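Local coordinates for TIR-like domain-containing protein (Prevotella corporis, PDB 7EBD) that belongs to the prokaryotic STING family and, as a pair of subunits, holds the ligand C2E in a pocket that both subunits line, at residues S13-F18 and R139-L144; L21-I26 and R152-I157; I47-T52 and N132-F137. All blocks are in the same frame, centred on the assembly; numbering follows the deposited sequence.

Contact 1 (S13-F18 and R139-L144); sequences SYFEGF and RVLQLL. With C2E (9,9'-[(2R,3R,3aS,5S,7aR,9R,10R,10aS,12S,14aR)-3,5,10,12-tetrahydroxy-5,12-dioxidooctahydro-2H,7H-difuro[3,2-d:3',2'-j][1,3,7,9,2,8]tetraoxadiphosphacyclododecine-2,9-diyl]bis(2-amino-1,9-dihydro-6H-purin-6-one)), chain E.
Phe15 reaches from helix 6-28 to Leu144 and Leu141 on helix 124-146. Its CB meets Leu144 CD1 at 3.7 Å and, a little farther off, Leu141 CD1. With CG anti to the backbone N (chi1 176°), the ring swings in under Leu144: Leu144 CB stands 3.8 Å from the Phe15 ring centroid and only 10° off the ring normal, a CH-pi contact close to the centre of that face. At the tip, Phe15 CZ comes within 3.5 Å of Leu144 O, so the far rim of the ring packs against helix backbone as well as side chain.

Leu141 splits its two methyls. CD1 lies at the edge of the Phe15 ring, while CD2 touches Tyr14 CE2 at 4.0 Å, also near the ring plane. On the opposite edge of the same tyrosine, Tyr14 CD1 is 3.5 Å from C2E O4', and Tyr14 OH is hydrogen-bonded to Asp99. One turn on, Phe18 lays a ring face against a guanine of C2E. This helix-helix packing thus backs the pocket wall that Tyr14 and Phe18 line.

Over residues 13-18 and 139-144 the helix axes are inclined at 43° and approach to 10.1 Å; Ile47 of strand 42-47 packs on both Tyr14 and Leu141, and Glu16 forms a salt bridge with Lys109 of the second subunit.

Contact 2 (L21-I26 and R152-I157); sequences LAAEWI and RECVEI
Ala23 points its methyl at two neighbouring groups of the other segment: Ala23 CB is 3.7 Å from Cys154 SG and also 3.7 Å from Val155 CG2. The sulfur presses close enough to reach the helix backbone too, with Cys154 SG 3.7 Å from Ala23 CA. One turn further along, Ile26 meets that sulfur with its short branch, Ile26 CG2 lying 3.9 Å from Cys154 SG, and the same methyl rests near Cys154 CB. No hydrogen bond crosses between the segments; the contact is apolar packing, most of it on the Cys154 sulfur.

Torsions explain how the sulfur gets there. Cys154 holds SG between its own backbone N and carbonyl carbon (chi1 66°), which aims it at the helix. Val155, the first residue to leave helical backbone angles, offers CG2 to the alanine.

The next shell fixes the backbone of this helix-to-strand junction. Cys154 and Glu156 make backbone hydrogen bonds to Leu45, and the Leu45 side chain packs on Ala22, Ile26 and Val155. Phe150 and Cys151, from the preceding turn of helix 149-154, also lie against Ala23.

In the fold, helix 6-28 thus rests where helix 149-154 turns into strand 155-157, outermost in this chain's mixed sheet, beside strand 42-47, and its Ala22, Trp25 and Ile26 continue onto Met75 of strand 71-75.

Contact 3 (I47-T52 and N132-F137); sequences IKMPET and NEMNNF
Two selenomethionines meet here: the end methyl of Met49 lies against the selenium of Met134, with Met49 CE 3.5 Å from Met134 SE. The side chains come from facing segments and run past one another head to tail, so the methyl of Met134 travels on beyond Met49 to the following proline. There Met134 CE packs 3.7 Å from Pro50 CD and 3.3 Å from Pro50 O. Met134 is poorly ordered, and the exact placing of its methyl deserves caution.

Met49 folds back on itself to do this. With chi2 at -63° and chi3 at -69°, both bends have the same sense, and the compact chain brings selenium and methyl together against Phe137. Met49 CE is 3.6 Å from Phe137 CD2, while Met49 SE is 3.8 Å from Phe137 CE2. This is a Met-aromatic contact approached obliquely: Met49 SE stands 4.9 Å from the Phe137 ring centroid, 71° off the ring normal.

Residues 47-52 carry the chain out of strand 42-47, which lies between 94-99 and 155-157 in the mixed sheet, toward helix 57-67, and helix 124-146 takes up this exit with Met134 and Phe137, residues one turn apart on the same face. A third wall comes from helix 104-111, whose Leu104 touches Met49, Pro50 and Phe137 alike.

Farther along the loop, Thr52 OG1 is hydrogen-bonded to Glu130 OE2, a polar tie to an earlier turn of the same helix. The Phe137 side chain also packs on Ile10 and Ala11 of helix 6-28, and Leu53 meets Met134 just where the loop continues.

In the fold
Contacts 1 and 2 share helix 6-28, with centres 11 Å apart, and contacts 1 and 3 share helix 124-146, with centres 12 Å apart. Contact 1 lies between the other two and touches both: Leu141 CD2 packs 3.8 Å from Ile157 CD1 of contact 2, and Tyr14 CD2 lies 3.8 Å from Phe137 CZ of contact 3. Contacts 2 and 3 lie on opposite sides of the chain's centre, yet a probable backbone hydrogen bond, Ile47 N to Glu156 O at 2.9 Å, joins them through neighbouring parallel strands. C2E touches contact 1 directly. Between nearest atoms, the side chain of Phe137 is about 8 Å from C2E, and the side chain of Ile26 is about 12 Å from C2E.

Contact 1 (S13-F18 and R139-L144)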
loop_
_atom_site.group_PDB
_atom_site.type_symbol
_atom_site.label_atom_id
_atom_site.label_comp_id
_atom_site.label_asym_id
_atom_site.label_seq_id
_atom_site.Cartn_x
_atom_site.Cartn_y
_atom_site.Cartn_z
ATOM N N SER A 13 -1.407 -8.309 0.724
ATOM C CA SER A 13 -1.854 -6.919 0.689
ATOM C C SER A 13 -1.566 -6.281 -0.663
ATOM O O SER A 13 -2.402 -5.544 -1.200
ATOM C CB SER A 13 -1.185 -6.120 1.808
ATOM O OG SER A 13 -1.698 -6.484 3.076
ATOM N N TYR A 14 -0.395 -6.567 -1.236
ATOM C CA TYR A 14 -0.050 -6.019 -2.543
ATOM C C TYR A 14 -0.983 -6.545 -3.626
ATOM O O TYR A 14 -1.392 -5.797 -4.522
ATOM C CB TYR A 14 1.408 -6.354 -2.863
ATOM C CG TYR A 14 1.903 -5.851 -4.200
ATOM C CD1 TYR A 14 1.939 -4.493 -4.484
ATOM C CD2 TYR A 14 2.362 -6.736 -5.168
ATOM C CE1 TYR A 14 2.399 -4.028 -5.702
ATOM C CE2 TYR A 14 2.829 -6.280 -6.388
ATOM C CZ TYR A 14 2.842 -4.926 -6.651
ATOM O OH TYR A 14 3.303 -4.468 -7.864
ATOM N N PHE A 15 -1.348 -7.826 -3.550
ATOM C CA PHE A 15 -2.251 -8.400 -4.542
ATOM C C PHE A 15 -3.659 -7.835 -4.401
ATOM O O PHE A 15 -4.294 -7.480 -5.401
ATOM C CB PHE A 15 -2.261 -9.923 -4.410
ATOM C CG PHE A 15 -3.233 -10.611 -5.329
ATOM C CD1 PHE A 15 -2.886 -10.901 -6.638
ATOM C CD2 PHE A 15 -4.494 -10.973 -4.879
ATOM C CE1 PHE A 15 -3.779 -11.534 -7.482
ATOM C CE2 PHE A 15 -5.392 -11.605 -5.719
ATOM C CZ PHE A 15 -5.034 -11.886 -7.022
ATOM N N GLU A 16 -4.158 -7.730 -3.167
ATOM C CA GLU A 16 -5.523 -7.259 -2.951
ATOM C C GLU A 16 -5.662 -5.775 -3.265
ATOM O O GLU A 16 -6.706 -5.337 -3.762
ATOM C CB GLU A 16 -5.955 -7.541 -1.512
ATOM C CG GLU A 16 -6.155 -9.016 -1.188
ATOM C CD GLU A 16 -7.214 -9.668 -2.058
ATOM O OE1 GLU A 16 -6.956 -10.767 -2.593
ATOM O OE2 GLU A 16 -8.302 -9.078 -2.217
ATOM N N GLY A 17 -4.632 -4.983 -2.976
ATOM C CA GLY A 17 -4.713 -3.549 -3.138
ATOM C C GLY A 17 -4.211 -2.987 -4.447
ATOM O O GLY A 17 -4.300 -1.773 -4.652
ATOM N N PHE A 18 -3.684 -3.814 -5.350
ATOM C CA PHE A 18 -3.144 -3.280 -6.595
ATOM C C PHE A 18 -3.219 -4.266 -7.754
ATOM O O PHE A 18 -3.863 -3.982 -8.770
ATOM C CB PHE A 18 -1.694 -2.833 -6.394
ATOM C CG PHE A 18 -1.003 -2.444 -7.668
ATOM C CD1 PHE A 18 -1.314 -1.253 -8.304
ATOM C CD2 PHE A 18 -0.047 -3.272 -8.234
ATOM C CE1 PHE A 18 -0.684 -0.893 -9.482
ATOM C CE2 PHE A 18 0.586 -2.918 -9.411
ATOM C CZ PHE A 18 0.269 -1.727 -10.036
ATOM N N ARG A 139 6.744 -16.054 -4.535
ATOM C CA ARG A 139 5.989 -17.301 -4.606
ATOM C C ARG A 139 4.528 -17.083 -4.232
ATOM O O ARG A 139 3.622 -17.571 -4.918
ATOM C CB ARG A 139 6.625 -18.349 -3.692
ATOM C CG ARG A 139 5.860 -19.660 -3.626
ATOM C CD ARG A 139 6.391 -20.564 -2.524
ATOM N NE ARG A 139 6.167 -19.999 -1.195
ATOM C CZ ARG A 139 5.071 -20.205 -0.469
ATOM N NH1 ARG A 139 4.093 -20.967 -0.941
ATOM N NH2 ARG A 139 4.954 -19.652 0.731
ATOM N N VAL A 140 4.279 -16.349 -3.145
ATOM C CA VAL A 140 2.902 -16.086 -2.731
ATOM C C VAL A 140 2.183 -15.243 -3.777
ATOM O O VAL A 140 1.014 -15.494 -4.102
ATOM C CB VAL A 140 2.872 -15.419 -1.344
ATOM C CG1 VAL A 140 1.452 -15.011 -0.980
ATOM C CG2 VAL A 140 3.444 -16.357 -0.291
ATOM N N LEU A 141 2.870 -14.237 -4.329
ATOM C CA LEU A 141 2.251 -13.405 -5.354
ATOM C C LEU A 141 1.911 -14.224 -6.593
ATOM O O LEU A 141 0.838 -14.053 -7.181
ATOM C CB LEU A 141 3.169 -12.238 -5.715
ATOM C CG LEU A 141 2.597 -11.226 -6.712
ATOM C CD1 LEU A 141 1.318 -10.598 -6.171
ATOM C CD2 LEU A 141 3.618 -10.152 -7.057
ATOM N N GLN A 142 2.806 -15.128 -6.997
ATOM C CA GLN A 142 2.537 -15.962 -8.163
ATOM C C GLN A 142 1.381 -16.919 -7.901
ATOM O O GLN A 142 0.549 -17.152 -8.786
ATOM C CB GLN A 142 3.796 -16.735 -8.555
ATOM C CG GLN A 142 3.679 -17.469 -9.878
ATOM C CD GLN A 142 3.538 -16.516 -11.048
ATOM O OE1 GLN A 142 4.484 -15.817 -11.409
ATOM N NE2 GLN A 142 2.352 -16.479 -11.645
ATOM N N LEU A 143 1.311 -17.480 -6.690
ATOM C CA LEU A 143 0.192 -18.351 -6.347
ATOM C C LEU A 143 -1.127 -17.591 -6.383
ATOM O O LEU A 143 -2.142 -18.118 -6.856
ATOM C CB LEU A 143 0.412 -18.977 -4.968
ATOM C CG LEU A 143 1.530 -20.016 -4.854
ATOM C CD1 LEU A 143 1.719 -20.452 -3.409
ATOM C CD2 LEU A 143 1.234 -21.217 -5.740
ATOM N N LEU A 144 -1.132 -16.346 -5.901
ATOM C CA LEU A 144 -2.353 -15.546 -5.951
ATOM C C LEU A 144 -2.712 -15.171 -7.383
ATOM O O LEU A 144 -3.896 -15.118 -7.740
ATOM C CB LEU A 144 -2.200 -14.294 -5.088
ATOM C CG LEU A 144 -2.044 -14.537 -3.586
ATOM C CD1 LEU A 144 -1.793 -13.230 -2.851
ATOM C CD2 LEU A 144 -3.271 -15.241 -3.027
HETATM P P1 C2E E . -2.722 -0.688 0.168
HETATM O O2P C2E E . -3.920 0.127 -0.257
HETATM O O1P C2E E . -3.280 -2.037 0.531
HETATM O "O5'" C2E E . -1.669 -1.013 -1.045
HETATM C "C5'" C2E E . -0.748 -2.040 -0.842
HETATM C "C4'" C2E E . 0.405 -1.895 -1.875
HETATM O "O4'" C2E E . -0.066 -2.030 -3.084
HETATM C "C3'" C2E E . 1.004 -0.473 -1.825
HETATM O "O3'" C2E E . 2.020 -0.440 -0.938
HETATM C "C2'" C2E E . 1.512 -0.282 -3.265
HETATM O "O2'" C2E E . 2.845 -0.935 -3.440
HETATM C "C1'" C2E E . 0.635 -0.903 -4.013
HETATM N N9 C2E E . -0.346 0.023 -4.506
HETATM C C8 C2E E . -1.521 0.249 -3.899
HETATM N N7 C2E E . -2.128 1.174 -4.673
HETATM C C5 C2E E . -1.327 1.476 -5.703
HETATM C C6 C2E E . -1.482 2.441 -6.886
HETATM O O6 C2E E . -2.462 3.093 -7.004
HETATM N N1 C2E E . -0.436 2.556 -7.853
HETATM C C2 C2E E . 0.762 1.771 -7.721
HETATM N N2 C2E E . 1.825 1.887 -8.701
HETATM N N3 C2E E . 0.910 0.853 -6.595
HETATM C C4 C2E E . -0.186 0.739 -5.597
HETATM P P11 C2E E . 2.433 1.105 -0.479
HETATM O O21 C2E E . 2.950 2.008 -1.574
HETATM O O11 C2E E . 3.586 0.948 0.483
HETATM O O5A C2E E . 1.159 1.679 0.398
HETATM C C5A C2E E . 1.085 1.055 1.651
HETATM C C4A C2E E . -0.144 1.488 2.350
HETATM O O4A C2E E . -0.107 2.771 2.591
HETATM C C3A C2E E . -1.495 1.241 1.383
HETATM O O3A C2E E . -2.001 -0.161 1.562
HETATM C C2A C2E E . -2.329 2.043 1.777
HETATM O O2A C2E E . -3.050 1.525 2.993
HETATM C C1A C2E E . -1.450 3.334 2.195
HETATM N N91 C2E E . -1.330 4.146 1.175
HETATM C C81 C2E E . -0.345 4.268 0.265
HETATM N N71 C2E E . -0.708 5.254 -0.578
HETATM C C51 C2E E . -1.888 5.720 -0.181
HETATM C C61 C2E E . -2.778 6.827 -0.741
HETATM O O61 C2E E . -2.437 7.431 -1.698
HETATM N N11 C2E E . -4.024 7.131 -0.111
HETATM C C21 C2E E . -4.438 6.392 1.053
HETATM N N21 C2E E . -5.704 6.699 1.694
HETATM N N31 C2E E . -3.584 5.335 1.585
HETATM C C41 C2E E . -2.285 5.026 0.922
#

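Contact 2 (L21-I26 and R152-I157)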
loop_
_atom_site.group_PDB
_atom_site.type_symbol
_atom_site.label_atom_id
_atom_site.label_comp_id
_atom_site.label_asym_id
_atom_site.label_seq_id
_atom_site.Cartn_x
_atom_site.Cartn_y
_atom_site.Cartn_z
ATOM N N LEU A 21 -6.766 -5.424 -8.904
ATOM C CA LEU A 21 -7.514 -4.325 -9.507
ATOM C C LEU A 21 -6.926 -3.929 -10.856
ATOM O O LEU A 21 -7.668 -3.650 -11.805
ATOM C CB LEU A 21 -7.529 -3.125 -8.560
ATOM C CG LEU A 21 -7.882 -3.395 -7.095
ATOM C CD1 LEU A 21 -7.744 -2.124 -6.266
ATOM C CD2 LEU A 21 -9.283 -3.975 -6.972
ATOM N N ALA A 22 -5.594 -3.904 -10.961
ATOM C CA ALA A 22 -4.960 -3.550 -12.227
ATOM C C ALA A 22 -5.257 -4.586 -13.305
ATOM O O ALA A 22 -5.544 -4.229 -14.454
ATOM C CB ALA A 22 -3.452 -3.393 -12.032
ATOM N N ALA A 23 -5.201 -5.873 -12.953
ATOM C CA ALA A 23 -5.528 -6.915 -13.920
ATOM C C ALA A 23 -6.986 -6.825 -14.353
ATOM O O ALA A 23 -7.302 -6.988 -15.540
ATOM C CB ALA A 23 -5.229 -8.293 -13.331
ATOM N N GLU A 24 -7.889 -6.564 -13.404
ATOM C CA GLU A 24 -9.296 -6.419 -13.758
ATOM C C GLU A 24 -9.508 -5.236 -14.693
ATOM O O GLU A 24 -10.296 -5.318 -15.641
ATOM C CB GLU A 24 -10.146 -6.268 -12.497
ATOM C CG GLU A 24 -11.638 -6.232 -12.775
ATOM C CD GLU A 24 -12.462 -6.114 -11.511
ATOM O OE1 GLU A 24 -13.573 -5.547 -11.582
ATOM O OE2 GLU A 24 -12.002 -6.584 -10.450
ATOM N N TRP A 25 -8.807 -4.127 -14.447
ATOM C CA TRP A 25 -8.920 -2.980 -15.340
ATOM C C TRP A 25 -8.385 -3.308 -16.728
ATOM O O TRP A 25 -8.984 -2.927 -17.740
ATOM C CB TRP A 25 -8.179 -1.780 -14.753
ATOM C CG TRP A 25 -8.228 -0.565 -15.629
ATOM C CD1 TRP A 25 -9.146 0.443 -15.579
ATOM C CD2 TRP A 25 -7.324 -0.231 -16.690
ATOM N NE1 TRP A 25 -8.869 1.385 -16.540
ATOM C CE2 TRP A 25 -7.756 0.994 -17.236
ATOM C CE3 TRP A 25 -6.193 -0.849 -17.233
ATOM C CZ2 TRP A 25 -7.094 1.615 -18.294
ATOM C CZ3 TRP A 25 -5.536 -0.230 -18.280
ATOM C CH2 TRP A 25 -5.990 0.987 -18.801
ATOM N N ILE A 26 -7.252 -4.011 -16.794
ATOM C CA ILE A 26 -6.675 -4.375 -18.085
ATOM C C ILE A 26 -7.641 -5.249 -18.873
ATOM O O ILE A 26 -7.816 -5.072 -20.085
ATOM C CB ILE A 26 -5.314 -5.069 -17.886
ATOM C CG1 ILE A 26 -4.263 -4.067 -17.411
ATOM C CG2 ILE A 26 -4.862 -5.750 -19.171
ATOM C CD1 ILE A 26 -2.915 -4.693 -17.115
ATOM N N ARG A 152 -3.847 -14.253 -14.098
ATOM C CA ARG A 152 -3.220 -15.284 -14.916
ATOM C C ARG A 152 -3.163 -14.868 -16.380
ATOM O O ARG A 152 -2.238 -15.253 -17.102
ATOM C CB ARG A 152 -3.977 -16.606 -14.767
ATOM C CG ARG A 152 -3.195 -17.824 -15.229
ATOM C CD ARG A 152 -4.071 -19.068 -15.311
ATOM N NE ARG A 152 -4.867 -19.281 -14.105
ATOM C CZ ARG A 152 -6.191 -19.171 -14.055
ATOM N NH1 ARG A 152 -6.873 -18.852 -15.147
ATOM N NH2 ARG A 152 -6.835 -19.383 -12.914
ATOM N N GLU A 153 -4.131 -14.067 -16.824
ATOM C CA GLU A 153 -4.177 -13.650 -18.220
ATOM C C GLU A 153 -3.133 -12.583 -18.536
ATOM O O GLU A 153 -2.469 -12.659 -19.575
ATOM C CB GLU A 153 -5.580 -13.141 -18.558
ATOM C CG GLU A 153 -5.755 -12.652 -19.987
ATOM C CD GLU A 153 -5.966 -13.784 -20.974
ATOM O OE1 GLU A 153 -6.030 -14.954 -20.541
ATOM O OE2 GLU A 153 -6.067 -13.502 -22.187
ATOM N N CYS A 154 -2.964 -11.584 -17.663
ATOM C CA CYS A 154 -2.213 -10.394 -18.053
ATOM C C CYS A 154 -1.123 -9.956 -17.076
ATOM O O CYS A 154 -0.526 -8.892 -17.287
ATOM C CB CYS A 154 -3.175 -9.223 -18.282
ATOM S SG CYS A 154 -4.025 -8.678 -16.788
ATOM N N VAL A 155 -0.833 -10.720 -16.024
ATOM C CA VAL A 155 0.149 -10.304 -15.026
ATOM C C VAL A 155 1.336 -11.257 -15.045
ATOM O O VAL A 155 1.166 -12.480 -15.087
ATOM C CB VAL A 155 -0.471 -10.231 -13.615
ATOM C CG1 VAL A 155 0.555 -9.736 -12.610
ATOM C CG2 VAL A 155 -1.672 -9.311 -13.620
ATOM N N GLU A 156 2.540 -10.687 -14.995
ATOM C CA GLU A 156 3.778 -11.451 -14.948
ATOM C C GLU A 156 4.736 -10.810 -13.956
ATOM O O GLU A 156 4.798 -9.582 -13.841
ATOM C CB GLU A 156 4.461 -11.525 -16.319
ATOM C CG GLU A 156 3.803 -12.457 -17.313
ATOM C CD GLU A 156 4.612 -12.588 -18.586
ATOM O OE1 GLU A 156 5.859 -12.570 -18.497
ATOM O OE2 GLU A 156 4.008 -12.699 -19.673
ATOM N N ILE A 157 5.484 -11.648 -13.247
ATOM C CA ILE A 157 6.569 -11.193 -12.387
ATOM C C ILE A 157 7.857 -11.228 -13.199
ATOM O O ILE A 157 8.219 -12.272 -13.753
ATOM C CB ILE A 157 6.686 -12.066 -11.128
ATOM C CG1 ILE A 157 5.383 -12.022 -10.326
ATOM C CG2 ILE A 157 7.865 -11.619 -10.277
ATOM C CD1 ILE A 157 5.401 -12.886 -9.081
#

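Contact 3 (I47-T52 and N132-F137)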
loop_
_atom_site.group_PDB
_atom_site.type_symbol
_atom_site.label_atom_id
_atom_site.label_comp_id
_atom_site.label_asym_id
_atom_site.label_seq_id
_atom_site.Cartn_x
_atom_site.Cartn_y
_atom_site.Cartn_z
ATOM N N ILE A 47 5.560 -6.945 -12.881
ATOM C CA ILE A 47 5.997 -6.660 -11.521
ATOM C C ILE A 47 7.518 -6.726 -11.498
ATOM O O ILE A 47 8.106 -7.770 -11.802
ATOM C CB ILE A 47 5.387 -7.651 -10.519
ATOM C CG1 ILE A 47 3.881 -7.799 -10.754
ATOM C CG2 ILE A 47 5.668 -7.203 -9.092
ATOM C CD1 ILE A 47 3.100 -6.513 -10.606
ATOM N N LYS A 48 8.155 -5.620 -11.134
ATOM C CA LYS A 48 9.608 -5.519 -11.116
ATOM C C LYS A 48 10.090 -5.568 -9.673
ATOM O O LYS A 48 9.719 -4.715 -8.862
ATOM C CB LYS A 48 10.075 -4.233 -11.797
ATOM C CG LYS A 48 11.569 -3.983 -11.688
ATOM C CD LYS A 48 12.364 -5.015 -12.468
ATOM C CE LYS A 48 13.858 -4.754 -12.362
ATOM N NZ LYS A 48 14.648 -5.753 -13.135
HETATM N N MSE A 49 10.912 -6.564 -9.361
HETATM C CA MSE A 49 11.513 -6.675 -8.038
HETATM C C MSE A 49 12.775 -5.827 -7.966
HETATM O O MSE A 49 13.484 -5.684 -8.961
HETATM C CB MSE A 49 11.845 -8.133 -7.709
HETATM C CG MSE A 49 10.655 -9.070 -7.776
HETATM SE SE MSE A 49 9.297 -8.612 -6.463
HETATM C CE MSE A 49 10.256 -9.095 -4.844
ATOM N N PRO A 50 13.047 -5.242 -6.802
ATOM C CA PRO A 50 14.316 -4.528 -6.623
ATOM C C PRO A 50 15.486 -5.496 -6.705
ATOM O O PRO A 50 15.393 -6.652 -6.287
ATOM C CB PRO A 50 14.193 -3.914 -5.224
ATOM C CG PRO A 50 12.737 -3.971 -4.890
ATOM C CD PRO A 50 12.194 -5.164 -5.605
ATOM N N GLU A 51 16.595 -5.010 -7.268
ATOM C CA GLU A 51 17.801 -5.830 -7.360
ATOM C C GLU A 51 18.218 -6.333 -5.984
ATOM O O GLU A 51 18.499 -7.523 -5.800
ATOM C CB GLU A 51 18.929 -5.024 -8.005
ATOM C CG GLU A 51 18.776 -4.831 -9.502
ATOM C CD GLU A 51 19.895 -3.999 -10.093
ATOM O OE1 GLU A 51 20.951 -3.869 -9.437
ATOM O OE2 GLU A 51 19.717 -3.470 -11.210
ATOM N N THR A 52 18.256 -5.437 -5.005
ATOM C CA THR A 52 18.387 -5.801 -3.604
ATOM C C THR A 52 17.476 -4.890 -2.797
ATOM O O THR A 52 17.124 -3.791 -3.234
ATOM C CB THR A 52 19.836 -5.692 -3.106
ATOM O OG1 THR A 52 19.896 -6.065 -1.724
ATOM C CG2 THR A 52 20.354 -4.267 -3.265
ATOM N N ASN A 132 15.427 -14.903 1.032
ATOM C CA ASN A 132 14.325 -15.790 1.392
ATOM C C ASN A 132 13.004 -15.034 1.443
ATOM O O ASN A 132 11.984 -15.517 0.936
ATOM C CB ASN A 132 14.608 -16.470 2.732
ATOM C CG ASN A 132 15.763 -17.448 2.655
ATOM O OD1 ASN A 132 16.129 -17.913 1.574
ATOM N ND2 ASN A 132 16.345 -17.770 3.806
ATOM N N GLU A 133 13.003 -13.844 2.052
ATOM C CA GLU A 133 11.788 -13.034 2.077
ATOM C C GLU A 133 11.352 -12.654 0.667
ATOM O O GLU A 133 10.158 -12.695 0.348
ATOM C CB GLU A 133 11.997 -11.786 2.935
ATOM C CG GLU A 133 11.947 -12.053 4.431
ATOM C CD GLU A 133 10.555 -12.423 4.912
ATOM O OE1 GLU A 133 9.774 -11.504 5.239
ATOM O OE2 GLU A 133 10.240 -13.631 4.964
HETATM N N MSE A 134 12.303 -12.294 -0.191
HETATM C CA MSE A 134 12.008 -11.970 -1.584
HETATM C C MSE A 134 11.373 -13.144 -2.325
HETATM O O MSE A 134 10.359 -12.989 -3.015
HETATM C CB MSE A 134 13.283 -11.541 -2.313
HETATM C CG MSE A 134 13.846 -10.218 -1.845
HETATM SE SE MSE A 134 12.694 -8.730 -2.319
HETATM C CE MSE A 134 13.655 -8.100 -3.892
ATOM N N ASN A 135 11.985 -14.322 -2.176
ATOM C CA ASN A 135 11.493 -15.505 -2.871
ATOM C C ASN A 135 10.115 -15.906 -2.367
ATOM O O ASN A 135 9.252 -16.295 -3.161
ATOM C CB ASN A 135 12.479 -16.661 -2.710
ATOM C CG ASN A 135 13.810 -16.385 -3.378
ATOM O OD1 ASN A 135 13.882 -15.649 -4.362
ATOM N ND2 ASN A 135 14.873 -16.981 -2.848
ATOM N N ASN A 136 9.880 -15.800 -1.057
ATOM C CA ASN A 136 8.558 -16.118 -0.530
ATOM C C ASN A 136 7.516 -15.114 -1.006
ATOM O O ASN A 136 6.385 -15.497 -1.334
ATOM C CB ASN A 136 8.595 -16.168 0.996
ATOM C CG ASN A 136 7.270 -16.594 1.592
ATOM O OD1 ASN A 136 6.885 -17.760 1.504
ATOM N ND2 ASN A 136 6.560 -15.649 2.199
ATOM N N PHE A 137 7.872 -13.827 -1.045
ATOM C CA PHE A 137 6.965 -12.821 -1.587
ATOM C C PHE A 137 6.590 -13.156 -3.025
ATOM O O PHE A 137 5.408 -13.148 -3.390
ATOM C CB PHE A 137 7.610 -11.435 -1.495
ATOM C CG PHE A 137 6.821 -10.343 -2.167
ATOM C CD1 PHE A 137 5.849 -9.645 -1.470
ATOM C CD2 PHE A 137 7.065 -10.000 -3.488
ATOM C CE1 PHE A 137 5.128 -8.636 -2.082
ATOM C CE2 PHE A 137 6.345 -8.994 -4.105
ATOM C CZ PHE A 137 5.376 -8.310 -3.400
#